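Side-chain contacts in glutamate racemase (Bacillus anthracis, PDB 2DWU), which is an enzyme of the Asp/Glu/hydantoin racemase family, with two parallel-stranded alpha/beta halves and D-glutamic acid bound in a pocket: residues V99-A104 with E131-E136; I116-I119 with T124-S127. All blocks are in the same frame, centred on the assembly; numbering follows the deposited sequence. Where two conformers were deposited one is given.

Contact 1. Residues V99-A104 with E131-E136; sequences VIHPGA and EKALHE. With GOL (glycerol), chain J.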
ATOM      1  N   VAL B  99      -6.552  -9.975  -5.845  1.00  6.09           N
ATOM      2  CA  VAL B  99      -6.523  -9.741  -4.398  1.00  8.24           C
ATOM      3  C   VAL B  99      -5.375 -10.426  -3.663  1.00  8.27           C
ATOM      4  O   VAL B  99      -5.147 -10.146  -2.481  1.00  9.57           O
ATOM      5  CB  VAL B  99      -7.856 -10.172  -3.716  1.00  6.67           C
ATOM      6  CG1 VAL B  99      -8.936  -9.141  -4.010  1.00  6.03           C
ATOM      7  CG2 VAL B  99      -8.334 -11.542  -4.214  1.00  7.95           C
ATOM      8  N   ILE B 100      -4.647 -11.287  -4.360  1.00  8.46           N
ATOM      9  CA  ILE B 100      -3.545 -12.033  -3.727  1.00  7.77           C
ATOM     10  C   ILE B 100      -2.253 -11.227  -3.561  1.00  7.14           C
ATOM     11  O   ILE B 100      -1.755 -11.108  -2.439  1.00  6.82           O
ATOM     12  CB  ILE B 100      -3.279 -13.345  -4.511  1.00  6.99           C
ATOM     13  CG1 ILE B 100      -4.519 -14.241  -4.399  1.00  8.27           C
ATOM     14  CG2 ILE B 100      -1.988 -14.063  -3.996  1.00  8.06           C
ATOM     15  CD1 ILE B 100      -4.408 -15.556  -5.136  1.00 12.13           C
ATOM     16  N   HIS B 101      -1.743 -10.642  -4.644  1.00  8.06           N
ATOM     17  CA  HIS B 101      -0.503  -9.890  -4.562  1.00  8.33           C
ATOM     18  C   HIS B 101      -0.549  -8.696  -3.614  1.00  7.45           C
ATOM     19  O   HIS B 101       0.427  -8.435  -2.900  1.00  7.03           O
ATOM     20  CB  HIS B 101      -0.040  -9.489  -5.969  1.00  9.47           C
ATOM     21  CG  HIS B 101       0.397 -10.660  -6.796  1.00  9.83           C
ATOM     22  ND1 HIS B 101      -0.497 -11.516  -7.403  1.00 11.52           N
ATOM     23  CD2 HIS B 101       1.632 -11.147  -7.072  1.00 12.21           C
ATOM     24  CE1 HIS B 101       0.168 -12.483  -8.019  1.00 13.58           C
ATOM     25  NE2 HIS B 101       1.463 -12.281  -7.835  1.00 13.43           N
ATOM     26  N   PRO B 102      -1.665  -7.952  -3.575  1.00  7.42           N
ATOM     27  CA  PRO B 102      -1.707  -6.819  -2.646  1.00  7.44           C
ATOM     28  C   PRO B 102      -1.581  -7.298  -1.203  1.00  6.08           C
ATOM     29  O   PRO B 102      -0.934  -6.634  -0.384  1.00  7.68           O
ATOM     30  CB  PRO B 102      -3.084  -6.175  -2.916  1.00  6.64           C
ATOM     31  CG  PRO B 102      -3.277  -6.445  -4.364  1.00  6.33           C
ATOM     32  CD  PRO B 102      -2.809  -7.922  -4.502  1.00  7.40           C
ATOM     33  N   GLY B 103      -2.176  -8.454  -0.895  1.00  6.89           N
ATOM     34  CA  GLY B 103      -2.100  -9.010   0.456  1.00  7.47           C
ATOM     35  C   GLY B 103      -0.670  -9.449   0.795  1.00  8.14           C
ATOM     36  O   GLY B 103      -0.187  -9.206   1.901  1.00  8.34           O
ATOM     37  N   ALA B 104      -0.011 -10.106  -0.160  1.00  7.38           N
ATOM     38  CA  ALA B 104       1.383 -10.533   0.036  1.00  7.32           C
ATOM     39  C   ALA B 104       2.277  -9.312   0.267  1.00  7.60           C
ATOM     40  O   ALA B 104       3.121  -9.306   1.173  1.00  7.45           O
ATOM     41  CB  ALA B 104       1.887 -11.314  -1.177  1.00  9.68           C
ATOM     42  N   GLU B 131       2.552 -18.291  -1.526  1.00  8.99           N
ATOM     43  CA  GLU B 131       3.972 -18.538  -1.296  1.00 10.30           C
ATOM     44  C   GLU B 131       4.780 -18.049  -2.496  1.00  9.72           C
ATOM     45  O   GLU B 131       5.835 -17.416  -2.314  1.00 10.06           O
ATOM     46  CB  GLU B 131       4.243 -20.032  -1.069  1.00 13.04           C
ATOM     47  CG  GLU B 131       5.698 -20.272  -0.676  1.00 17.88           C
ATOM     48  CD  GLU B 131       5.991 -21.696  -0.254  1.00 21.96           C
ATOM     49  OE1 GLU B 131       6.779 -21.870   0.698  1.00 24.94           O
ATOM     50  OE2 GLU B 131       5.453 -22.635  -0.864  1.00 24.28           O
ATOM     51  N   LYS B 132       4.298 -18.315  -3.707  1.00  9.74           N
ATOM     52  CA  LYS B 132       5.026 -17.875  -4.888  1.00 10.77           C
ATOM     53  C   LYS B 132       5.114 -16.354  -4.968  1.00 10.90           C
ATOM     54  O   LYS B 132       6.165 -15.816  -5.291  1.00 11.68           O
ATOM     55  CB  LYS B 132       4.397 -18.438  -6.154  1.00 12.19           C
ATOM     56  CG  LYS B 132       4.558 -19.955  -6.215  1.00 15.33           C
ATOM     57  CD  LYS B 132       4.209 -20.506  -7.554  1.00 21.54           C
ATOM     58  CE  LYS B 132       2.749 -20.387  -7.865  1.00 24.37           C
ATOM     59  NZ  LYS B 132       2.501 -20.849  -9.281  1.00 26.40           N
ATOM     60  N   ALA B 133       4.022 -15.656  -4.653  1.00  8.70           N
ATOM     61  CA  ALA B 133       4.062 -14.199  -4.700  1.00  8.08           C
ATOM     62  C   ALA B 133       4.996 -13.629  -3.647  1.00  7.09           C
ATOM     63  O   ALA B 133       5.736 -12.667  -3.907  1.00  9.04           O
ATOM     64  CB  ALA B 133       2.649 -13.623  -4.506  1.00  7.06           C
ATOM     65  N   LEU B 134       4.926 -14.192  -2.447  1.00  7.63           N
ATOM     66  CA  LEU B 134       5.772 -13.726  -1.374  1.00  7.17           C
ATOM     67  C   LEU B 134       7.243 -13.939  -1.704  1.00  8.24           C
ATOM     68  O   LEU B 134       8.053 -13.025  -1.516  1.00  8.72           O
ATOM     69  CB  LEU B 134       5.411 -14.432  -0.066  1.00  5.30           C
ATOM     70  CG  LEU B 134       4.113 -13.882   0.573  1.00  6.83           C
ATOM     71  CD1 LEU B 134       3.552 -14.867   1.616  1.00  7.85           C
ATOM     72  CD2 LEU B 134       4.449 -12.529   1.204  1.00  8.94           C
ATOM     73  N   HIS B 135       7.576 -15.119  -2.215  1.00  9.40           N
ATOM     74  CA  HIS B 135       8.978 -15.409  -2.527  1.00  8.28           C
ATOM     75  C   HIS B 135       9.527 -14.641  -3.694  1.00 11.11           C
ATOM     76  O   HIS B 135      10.735 -14.419  -3.768  1.00 10.26           O
ATOM     77  CB  HIS B 135       9.167 -16.917  -2.714  1.00 10.52           C
ATOM     78  CG  HIS B 135       9.194 -17.654  -1.419  1.00 11.37           C
ATOM     79  ND1 HIS B 135       8.936 -19.003  -1.324  1.00 13.93           N
ATOM     80  CD2 HIS B 135       9.423 -17.224  -0.157  1.00 12.84           C
ATOM     81  CE1 HIS B 135       8.999 -19.372  -0.054  1.00 13.28           C
ATOM     82  NE2 HIS B 135       9.293 -18.313   0.674  1.00 12.17           N
ATOM     83  N   GLU B 136       8.639 -14.196  -4.573  1.00  9.42           N
ATOM     84  CA  GLU B 136       9.079 -13.382  -5.702  1.00 10.14           C
ATOM     85  C   GLU B 136       9.638 -12.074  -5.155  1.00 11.67           C
ATOM     86  O   GLU B 136      10.587 -11.530  -5.703  1.00 12.60           O
ATOM     87  CB  GLU B 136       7.915 -13.090  -6.635  1.00 13.89           C
ATOM     88  CG  GLU B 136       8.334 -12.393  -7.922  1.00 16.51           C
ATOM     89  CD  GLU B 136       7.199 -12.274  -8.930  1.00 21.46           C
ATOM     90  OE1 GLU B 136       7.465 -11.853 -10.080  1.00 22.20           O
ATOM     91  OE2 GLU B 136       6.044 -12.596  -8.586  1.00 23.38           O
TER
HETATM   92  C1  GOL J 280       4.186 -15.001  -9.112  1.00 47.70           C
HETATM   93  O1  GOL J 280       3.751 -13.975  -8.219  1.00 45.08           O
HETATM   94  C2  GOL J 280       3.070 -16.019  -9.320  1.00 48.46           C
HETATM   95  O2  GOL J 280       1.909 -15.360  -9.844  1.00 48.55           O
HETATM   96  C3  GOL J 280       3.556 -17.105 -10.288  1.00 49.14           C
HETATM   97  O3  GOL J 280       2.524 -18.077 -10.507  1.00 50.20           O
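Two helices, 100-110 and 129-137, meet here through Ala104, which packs against Ala133 and Leu134, with His101 packed on Ala133 beside them. The segment axes come no closer than 9.3 Å and cross at -51°. Ala104 CB points at the partner helix and lies 4.1 Å from Ala133 CB. Leu134 adds its CG and CD2: Leu134 CD2 touches Ala104 CB at 3.7 Å and also rests near the carbonyl O of the same alanine. With CG beside its backbone N (chi1 -68°), the His101 ring reaches out to Ala133 CB, which lies oblique to the ring, 3.7 Å from His101 CD2. At the ring edge, His101 NE2 gives its hydrogen to O1 of a glycerol, probably from the crystallisation liquor, at 2.9 Å and 160°. That hydroxyl in turn donates to Glu136 OE2 (glycerol O1 to OE2 2.7 Å), so it bridges two side chains whose own atoms, His101 NE2 and Glu136 OE2, stay 4.7 Å apart. Lys132 NZ holds the glycerol's other end through O3. Gln224 of the second subunit packs on both His101 and Glu136. Helix 129-137 in turn packs through Leu134 on Val143 of strand 142-147, an outer strand of the four-stranded parallel sheet in this alpha/beta fold.

Contact 2. Residues I116-I119 with T124-S127; sequences IGVI and TIQS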
ATOM      1  N   ILE B 116       5.095 -15.604   7.815  1.00  7.30           N
ATOM      2  CA  ILE B 116       3.741 -15.227   7.434  1.00  8.60           C
ATOM      3  C   ILE B 116       2.780 -16.387   7.272  1.00  8.04           C
ATOM      4  O   ILE B 116       3.123 -17.396   6.679  1.00 10.35           O
ATOM      5  CB  ILE B 116       3.856 -14.476   6.103  1.00  9.11           C
ATOM      6  CG1 ILE B 116       4.727 -13.217   6.302  1.00 11.03           C
ATOM      7  CG2 ILE B 116       2.471 -14.061   5.592  1.00  9.24           C
ATOM      8  CD1 ILE B 116       5.248 -12.632   5.005  1.00 14.70           C
ATOM      9  N   GLY B 117       1.581 -16.265   7.846  1.00  8.25           N
ATOM     10  CA  GLY B 117       0.597 -17.309   7.642  1.00  7.24           C
ATOM     11  C   GLY B 117      -0.430 -16.807   6.620  1.00  8.12           C
ATOM     12  O   GLY B 117      -0.576 -15.606   6.415  1.00  7.66           O
ATOM     13  N   VAL B 118      -1.108 -17.719   5.941  0.50  7.22           N
ATOM     14  CA  VAL B 118      -2.198 -17.304   5.050  0.50  6.80           C
ATOM     15  C   VAL B 118      -3.221 -18.416   5.023  0.50  6.94           C
ATOM     16  O   VAL B 118      -2.874 -19.599   4.977  0.50  6.86           O
ATOM     17  CB  VAL B 118      -1.756 -16.963   3.614  0.50  5.08           C
ATOM     18  CG1 VAL B 118      -1.084 -18.168   2.952  0.50  5.08           C
ATOM     19  CG2 VAL B 118      -2.989 -16.514   2.807  0.50  5.72           C
ATOM     20  N   ILE B 119      -4.489 -18.019   5.078  1.00  8.27           N
ATOM     21  CA  ILE B 119      -5.616 -18.949   5.090  1.00  7.86           C
ATOM     22  C   ILE B 119      -6.537 -18.628   3.925  1.00  7.87           C
ATOM     23  O   ILE B 119      -6.622 -17.472   3.481  1.00  8.84           O
ATOM     24  CB  ILE B 119      -6.421 -18.901   6.424  1.00  7.29           C
ATOM     25  CG1 ILE B 119      -6.826 -17.463   6.786  1.00  8.83           C
ATOM     26  CG2 ILE B 119      -5.539 -19.531   7.528  1.00  8.49           C
ATOM     27  CD1 ILE B 119      -7.826 -17.396   7.940  1.00  8.54           C
ATOM     28  N   THR B 124      -7.449 -21.817  -3.412  1.00  8.36           N
ATOM     29  CA  THR B 124      -6.455 -20.764  -3.210  1.00  7.45           C
ATOM     30  C   THR B 124      -5.168 -21.315  -2.641  1.00  8.59           C
ATOM     31  O   THR B 124      -4.079 -21.019  -3.145  1.00  9.64           O
ATOM     32  CB  THR B 124      -7.001 -19.688  -2.283  1.00  7.57           C
ATOM     33  OG1 THR B 124      -8.119 -19.069  -2.922  1.00  7.94           O
ATOM     34  CG2 THR B 124      -5.936 -18.633  -1.973  1.00  8.60           C
ATOM     35  N   ILE B 125      -5.292 -22.146  -1.616  1.00  8.99           N
ATOM     36  CA  ILE B 125      -4.100 -22.699  -0.993  1.00  9.88           C
ATOM     37  C   ILE B 125      -3.372 -23.702  -1.893  1.00 11.66           C
ATOM     38  O   ILE B 125      -2.137 -23.667  -1.997  1.00 11.11           O
ATOM     39  CB  ILE B 125      -4.451 -23.315   0.366  1.00  9.82           C
ATOM     40  CG1 ILE B 125      -5.063 -22.239   1.269  1.00  8.73           C
ATOM     41  CG2 ILE B 125      -3.189 -23.896   1.013  1.00 10.67           C
ATOM     42  CD1 ILE B 125      -4.127 -20.979   1.486  1.00 10.07           C
ATOM     43  N   GLN B 126      -4.113 -24.580  -2.568  1.00 10.76           N
ATOM     44  CA  GLN B 126      -3.456 -25.553  -3.437  1.00 13.62           C
ATOM     45  C   GLN B 126      -2.705 -24.941  -4.612  1.00 12.76           C
ATOM     46  O   GLN B 126      -1.764 -25.548  -5.128  1.00 14.96           O
ATOM     47  CB  GLN B 126      -4.470 -26.597  -3.912  1.00 16.64           C
ATOM     48  CG  GLN B 126      -4.976 -27.462  -2.758  1.00 24.08           C
ATOM     49  CD  GLN B 126      -3.858 -28.222  -2.050  1.00 28.83           C
ATOM     50  OE1 GLN B 126      -3.370 -27.809  -0.986  1.00 31.63           O
ATOM     51  NE2 GLN B 126      -3.434 -29.335  -2.647  1.00 32.22           N
ATOM     52  N   SER B 127      -3.084 -23.734  -5.028  1.00 11.17           N
ATOM     53  CA  SER B 127      -2.410 -23.063  -6.148  1.00 11.11           C
ATOM     54  C   SER B 127      -0.996 -22.633  -5.751  1.00 10.77           C
ATOM     55  O   SER B 127      -0.146 -22.449  -6.614  1.00 12.28           O
ATOM     56  CB  SER B 127      -3.183 -21.803  -6.544  1.00 10.35           C
ATOM     57  OG  SER B 127      -2.951 -20.752  -5.622  1.00 10.74           O
TER
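Ile125 reaches from its helix to the strand with a single methyl, CD1, which settles against the backbone of Val118 and Ile119. Ile125 leaves its helix at an angle to the strand, and the side chain bends back because CG1 sits beside the backbone N (chi1 -59°) and the chain turns again at chi2 (-57°). Ile125 CD1 then lies 4.0 Å from Val118 O and 4.2 Å from Ile119 C, over main-chain atoms more than over side chains. Val118 points toward the helix, but how its side chain meets the same methyl is doubtful, since Val118 was modelled in two conformers. Ile119, the next residue along the strand, turns its side chain away, as alternation in a strand requires, so its share in the contact is carried by its backbone; its side chain packs instead on Cys148 and Tyr191. No hydrogen bond links the two segments. Within the helix, Ser127 OG donates to Thr124 O (2.7 Å), the donor tilted 27° from the carbonyl plane, and the same OG is also hydrogen-bonded with Met129 N, where the next helix takes over. Strand 115-120 runs between parallel strands 142-147 and 183-187. Ile125 extends the apolar cover onto Ser145 and Ala147 of the former, while Tyr130 of helix 129-137 packs on both Val118 and Thr124.

How the contacts relate
Contact 2 is nested within the chain loop that contact 1 closes: helix 100-110 leads into strand 115-120, and helix 122-127 is followed directly by helix 129-137. Their centres lie 10 Å apart, and they touch where Leu134 CD2 meets Ile116 CD1 at 3.9 Å and where Lys132 CE packs on Ser127 O at 3.8 Å. Helix 129-137 thus faces helix 100-110 in one contact and covers strand 115-120 beside the other. Contact 2 lies nearer the bound D-glutamic acid, with the Ile125 side chain about 9 Å from it against about 14 Å for that of His101. Thr121, between the segments of contact 2, lines the ligand pocket.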